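Extracellular solute-binding protein, family 1 from Bifidobacterium longum probably captures a solute, perhaps a carbohydrate, outside the cell for uptake by an ABC transporter, and carries a bound magnesium ion. Local coordinates of one contact, PDB 3OMB (chain A, 2.10 Å), residues Tyr399-Asp404 and Ala430-Asp435, beside the matching contact of the related extracellular solute-binding protein, family 1 from Bifidobacterium longum, PDB 6FTH (chain B, 1.47 Å), residues Tyr386-Asp391 and Val417-Asp422. Both blocks share one frame: the second was fitted to the first on N, CA, C and O of the twelve residues, RMSD 0.37 Å. Numbering follows each deposited sequence.

Structure 1 (3OMB); sequences YTVDND and ATIKGD.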
loop_
_atom_site.group_PDB
_atom_site.type_symbol
_atom_site.label_atom_id
_atom_site.label_comp_id
_atom_site.label_asym_id
_atom_site.label_seq_id
_atom_site.Cartn_x
_atom_site.Cartn_y
_atom_site.Cartn_z
ATOM N N TYR A 399 12.649 -5.068 21.290
ATOM C CA TYR A 399 11.580 -6.041 21.341
ATOM C C TYR A 399 11.947 -7.264 20.510
ATOM O O TYR A 399 12.616 -7.151 19.479
ATOM C CB TYR A 399 10.265 -5.416 20.840
ATOM C CG TYR A 399 9.996 -4.040 21.424
ATOM C CD1 TYR A 399 9.230 -3.883 22.588
ATOM C CD2 TYR A 399 10.530 -2.892 20.824
ATOM C CE1 TYR A 399 9.002 -2.609 23.123
ATOM C CE2 TYR A 399 10.310 -1.639 21.348
ATOM C CZ TYR A 399 9.544 -1.493 22.489
ATOM O OH TYR A 399 9.337 -0.225 22.991
ATOM N N THR A 400 11.507 -8.427 20.968
ATOM C CA THR A 400 11.693 -9.663 20.208
ATOM C C THR A 400 10.338 -10.299 19.986
ATOM O O THR A 400 9.573 -10.483 20.933
ATOM C CB THR A 400 12.649 -10.660 20.919
ATOM O OG1 THR A 400 13.940 -10.058 21.062
ATOM C CG2 THR A 400 12.794 -11.976 20.113
ATOM N N VAL A 401 10.047 -10.606 18.726
ATOM C CA VAL A 401 8.825 -11.307 18.356
ATOM C C VAL A 401 9.067 -12.815 18.379
ATOM O O VAL A 401 10.092 -13.297 17.904
ATOM C CB VAL A 401 8.325 -10.879 16.962
ATOM C CG1 VAL A 401 7.056 -11.634 16.574
ATOM C CG2 VAL A 401 8.076 -9.382 16.918
ATOM N N ASP A 402 8.114 -13.542 18.952
ATOM C CA ASP A 402 8.099 -14.998 18.895
ATOM C C ASP A 402 7.201 -15.442 17.745
ATOM O O ASP A 402 5.979 -15.428 17.849
ATOM C CB ASP A 402 7.590 -15.566 20.214
ATOM C CG ASP A 402 7.451 -17.080 20.189
ATOM O OD1 ASP A 402 7.384 -17.657 21.296
ATOM O OD2 ASP A 402 7.409 -17.691 19.085
ATOM N N ASN A 403 7.836 -15.861 16.664
ATOM C CA ASN A 403 7.169 -16.094 15.394
ATOM C C ASN A 403 6.222 -17.260 15.281
ATOM O O ASN A 403 5.186 -17.152 14.604
ATOM C CB ASN A 403 8.207 -16.201 14.310
ATOM C CG ASN A 403 8.450 -14.902 13.691
ATOM O OD1 ASN A 403 7.551 -14.355 13.048
ATOM N ND2 ASN A 403 9.644 -14.341 13.910
ATOM N N ASP A 404 6.604 -18.369 15.916
ATOM C CA ASP A 404 5.756 -19.536 16.061
ATOM C C ASP A 404 4.425 -19.074 16.614
ATOM O O ASP A 404 3.364 -19.405 16.077
ATOM C CB ASP A 404 6.367 -20.511 17.072
ATOM C CG ASP A 404 7.667 -21.138 16.597
ATOM O OD1 ASP A 404 8.163 -20.806 15.483
ATOM O OD2 ASP A 404 8.195 -21.971 17.370
ATOM N N ALA A 430 13.318 2.485 17.899
ATOM C CA ALA A 430 12.877 1.125 18.229
ATOM C C ALA A 430 13.497 0.074 17.311
ATOM O O ALA A 430 13.502 0.238 16.092
ATOM C CB ALA A 430 11.389 1.017 18.171
ATOM N N THR A 431 14.020 -0.988 17.921
ATOM C CA THR A 431 14.564 -2.144 17.223
ATOM C C THR A 431 13.692 -3.343 17.566
ATOM O O THR A 431 13.575 -3.719 18.735
ATOM C CB THR A 431 16.060 -2.437 17.608
ATOM O OG1 THR A 431 16.849 -1.272 17.366
ATOM C CG2 THR A 431 16.642 -3.606 16.768
ATOM N N ILE A 432 13.052 -3.898 16.540
ATOM C CA ILE A 432 12.213 -5.095 16.662
ATOM C C ILE A 432 12.898 -6.283 15.972
ATOM O O ILE A 432 13.169 -6.239 14.769
ATOM C CB ILE A 432 10.830 -4.865 16.037
ATOM C CG1 ILE A 432 10.103 -3.709 16.748
ATOM C CG2 ILE A 432 9.993 -6.133 16.112
ATOM C CD1 ILE A 432 8.908 -3.145 16.005
ATOM N N LYS A 433 13.175 -7.330 16.744
ATOM C CA LYS A 433 13.726 -8.583 16.224
ATOM C C LYS A 433 12.604 -9.605 15.946
ATOM O O LYS A 433 11.696 -9.763 16.748
ATOM C CB LYS A 433 14.744 -9.128 17.235
ATOM C CG LYS A 433 15.269 -10.523 16.967
ATOM C CD LYS A 433 16.273 -10.963 18.051
ATOM C CE LYS A 433 16.870 -12.338 17.731
ATOM N NZ LYS A 433 17.421 -13.022 18.950
ATOM N N GLY A 434 12.658 -10.273 14.798
ATOM C CA GLY A 434 11.732 -11.363 14.474
ATOM C C GLY A 434 10.438 -11.003 13.762
ATOM O O GLY A 434 9.552 -11.854 13.659
ATOM N N ASP A 435 10.281 -9.757 13.302
ATOM C CA ASP A 435 9.142 -9.413 12.431
ATOM C C ASP A 435 9.520 -9.913 11.037
ATOM O O ASP A 435 10.163 -9.199 10.273
ATOM C CB ASP A 435 8.857 -7.899 12.431
ATOM C CG ASP A 435 7.653 -7.495 11.509
ATOM O OD1 ASP A 435 7.145 -8.348 10.735
ATOM O OD2 ASP A 435 7.220 -6.306 11.541
#

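Structure 2 (6FTH); sequences YTVDED and VTIKGD.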
loop_
_atom_site.group_PDB
_atom_site.type_symbol
_atom_site.label_atom_id
_atom_site.label_comp_id
_atom_site.label_asym_id
_atom_site.label_seq_id
_atom_site.Cartn_x
_atom_site.Cartn_y
_atom_site.Cartn_z
ATOM N N TYR B 386 12.669 -5.075 21.061
ATOM C CA TYR B 386 11.531 -5.965 21.247
ATOM C C TYR B 386 11.791 -7.234 20.460
ATOM O O TYR B 386 12.357 -7.180 19.369
ATOM C CB TYR B 386 10.233 -5.303 20.774
ATOM C CG TYR B 386 9.963 -4.038 21.530
ATOM C CD1 TYR B 386 9.280 -4.054 22.739
ATOM C CD2 TYR B 386 10.470 -2.829 21.075
ATOM C CE1 TYR B 386 9.070 -2.905 23.449
ATOM C CE2 TYR B 386 10.253 -1.653 21.775
ATOM C CZ TYR B 386 9.555 -1.699 22.975
ATOM O OH TYR B 386 9.325 -0.566 23.718
ATOM N N THR B 387 11.359 -8.373 21.004
ATOM C CA THR B 387 11.514 -9.669 20.348
ATOM C C THR B 387 10.164 -10.351 20.193
ATOM O O THR B 387 9.421 -10.516 21.165
ATOM C CB THR B 387 12.462 -10.578 21.131
ATOM O OG1 THR B 387 13.739 -9.935 21.245
ATOM C CG2 THR B 387 12.614 -11.916 20.427
ATOM N N VAL B 388 9.868 -10.744 18.968
ATOM C CA VAL B 388 8.646 -11.459 18.630
ATOM C C VAL B 388 8.907 -12.963 18.676
ATOM O O VAL B 388 9.916 -13.459 18.155
ATOM C CB VAL B 388 8.154 -11.044 17.235
ATOM C CG1 VAL B 388 6.881 -11.834 16.838
ATOM C CG2 VAL B 388 7.891 -9.556 17.179
ATOM N N ASP B 389 7.978 -13.696 19.286
ATOM C CA ASP B 389 7.960 -15.154 19.188
ATOM C C ASP B 389 7.353 -15.477 17.829
ATOM O O ASP B 389 6.134 -15.414 17.646
ATOM C CB ASP B 389 7.123 -15.722 20.328
ATOM C CG ASP B 389 7.147 -17.235 20.384
ATOM O OD1 ASP B 389 7.277 -17.876 19.327
ATOM O OD2 ASP B 389 7.010 -17.781 21.506
ATOM N N GLU B 390 8.209 -15.779 16.857
ATOM C CA GLU B 390 7.783 -15.866 15.464
ATOM C C GLU B 390 6.770 -16.976 15.240
ATOM O O GLU B 390 5.771 -16.776 14.532
ATOM C CB GLU B 390 9.002 -16.064 14.567
ATOM C CG GLU B 390 9.947 -14.873 14.578
ATOM C CD GLU B 390 11.265 -15.156 13.926
ATOM O OE1 GLU B 390 11.315 -15.999 13.006
ATOM O OE2 GLU B 390 12.254 -14.512 14.347
ATOM N N ASP B 391 7.006 -18.161 15.818
ATOM C CA ASP B 391 6.074 -19.261 15.600
ATOM C C ASP B 391 4.734 -18.985 16.255
ATOM O O ASP B 391 3.682 -19.353 15.717
ATOM C CB ASP B 391 6.664 -20.561 16.138
ATOM C CG ASP B 391 7.843 -21.037 15.332
ATOM O OD1 ASP B 391 8.005 -20.576 14.172
ATOM O OD2 ASP B 391 8.605 -21.883 15.851
ATOM N N VAL B 417 13.632 2.350 17.669
ATOM C CA VAL B 417 13.143 1.054 18.124
ATOM C C VAL B 417 13.676 -0.021 17.197
ATOM O O VAL B 417 13.677 0.145 15.972
ATOM C CB VAL B 417 11.603 1.054 18.111
ATOM C CG1 VAL B 417 11.023 -0.387 18.209
ATOM C CG2 VAL B 417 11.091 1.934 19.231
ATOM N N THR B 418 14.137 -1.127 17.781
ATOM C CA THR B 418 14.564 -2.307 17.043
ATOM C C THR B 418 13.624 -3.451 17.380
ATOM O O THR B 418 13.314 -3.675 18.556
ATOM C CB THR B 418 15.991 -2.701 17.408
ATOM O OG1 THR B 418 16.873 -1.657 16.965
ATOM C CG2 THR B 418 16.371 -4.016 16.722
ATOM N N ILE B 419 13.171 -4.153 16.349
ATOM C CA ILE B 419 12.302 -5.310 16.510
ATOM C C ILE B 419 13.016 -6.492 15.907
ATOM O O ILE B 419 13.427 -6.451 14.742
ATOM C CB ILE B 419 10.951 -5.110 15.814
ATOM C CG1 ILE B 419 10.223 -3.899 16.413
ATOM C CG2 ILE B 419 10.102 -6.392 15.940
ATOM C CD1 ILE B 419 8.989 -3.444 15.625
ATOM N N LYS B 420 13.154 -7.545 16.698
ATOM C CA LYS B 420 13.630 -8.819 16.214
ATOM C C LYS B 420 12.426 -9.732 16.036
ATOM O O LYS B 420 11.605 -9.864 16.951
ATOM C CB LYS B 420 14.611 -9.418 17.212
ATOM C CG LYS B 420 15.045 -10.816 16.878
ATOM C CD LYS B 420 16.017 -11.265 17.964
ATOM C CE LYS B 420 16.431 -12.699 17.907
ATOM N NZ LYS B 420 17.316 -12.914 19.116
ATOM N N GLY B 421 12.295 -10.309 14.854
ATOM C CA GLY B 421 11.252 -11.274 14.595
ATOM C C GLY B 421 9.997 -10.761 13.930
ATOM O O GLY B 421 8.972 -11.454 13.970
ATOM N N ASP B 422 10.015 -9.560 13.356
ATOM C CA ASP B 422 8.944 -9.107 12.466
ATOM C C ASP B 422 9.336 -9.657 11.112
ATOM O O ASP B 422 10.046 -9.017 10.328
ATOM C CB ASP B 422 8.814 -7.592 12.419
ATOM C CG ASP B 422 7.846 -7.138 11.366
ATOM O OD1 ASP B 422 7.153 -7.989 10.760
ATOM O OD2 ASP B 422 7.732 -5.902 11.166
HETATM O O HOH W 1 15.957 -11.441 21.873
#

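Structure 1 (3OMB)
Tyr399 and Thr400 run parallel to Ile432 and Lys433 as neighbouring strands of a small mixed sheet, their segments inclined by 26° and joined by backbone bonds such as Val401 N to Lys433 O (2.7 Å). The strands belong to a beta-alpha-beta unit whose helix 403-411 starts within the contact. At that helix start Asn403 reaches across with its amide: ND2 donates to a lone pair of Gly434 O, in the carbonyl plane, at an unusually short 2.5 Å whose exact value is doubtful. At the far end CB of Ala430 meets the Tyr399 ring at CE2 (4.3 Å), and the ring's OH bonds Glu376. Val401 CG2, set beside its own backbone N, touches Ile432 CG2 at 3.9 Å; both side chains rest on Leu384. Thr400 and Lys433 lie side by side, pointing the same way.

Structure 2 (6FTH)
Tyr386 and Thr387 pair in parallel with Ile419 and Lys420, their segments inclined by 24° and joined by backbone bonds such as Val388 N to Lys420 O (2.8 Å). From the first turn of helix 390-398, Glu390 leans over Gly421: its CG, beside the backbone N (chi1 -65°), lies 3.6 Å from Gly421 O, and the extended chain carries OE2 to 3.4 Å from Gly421 CA, without a hydrogen bond. Val417 turns CG1 to the Tyr386 ring, 3.8 Å from CD2, and the ring's OH bonds Glu363. Val388 CG2, set beside its own backbone N, touches Ile419 CG2 at 4.1 Å; both side chains rest on Leu371. Thr387 and Lys420 lie side by side, pointing the same way; a modelled water donates to Thr387 OG1, which also bonds Asp381, and accepts weakly from Lys420 NZ.

Structure 1 against structure 2
With Asn403(A) exchanged for Glu390(B), the side-chain hydrogen bond from the helix start to the glycine carbonyl is found in structure 1 alone. Asn403(A) ND2 donates to Gly434(A) O at 2.5 Å, a doubtfully short length; the side chain of Glu390(B) has no N-H to offer, and its OE2 stands 4.5 Å from Gly421(B) O. The CB atoms are 0.8 Å apart after superposition. CG and OD1 of Asn403(A) have no counterpart in Glu390(B), nor CD, OE1 and OE2 of Glu390(B) in Asn403(A). Contact with the glycine persists, Asn403(A) CG lying 3.2 Å from Gly434(A) O and Glu390(B) CG 3.6 Å from Gly421(B) O. Without the bond, the helix start may be held less firmly to the second strand.

At the other end Ala430(A) is matched by Val417(B). Their CB atoms coincide, both residues are buried, and each touches its tyrosine, Tyr399(A) or Tyr386(B). CG1 and CG2 of Val417(B) have no counterpart in Ala430(A), and CG1 adds apolar bulk beside the Tyr386(B) ring.

The CA atoms coincide within the error, and the side chains of Thr400(A), Val401(A), Ile432(A) and Lys433(A) keep their places in Thr387(B), Val388(B), Ile419(B) and Lys420(B). Asp404(A) and Asp391(B), touching nothing across the contact, lie differently.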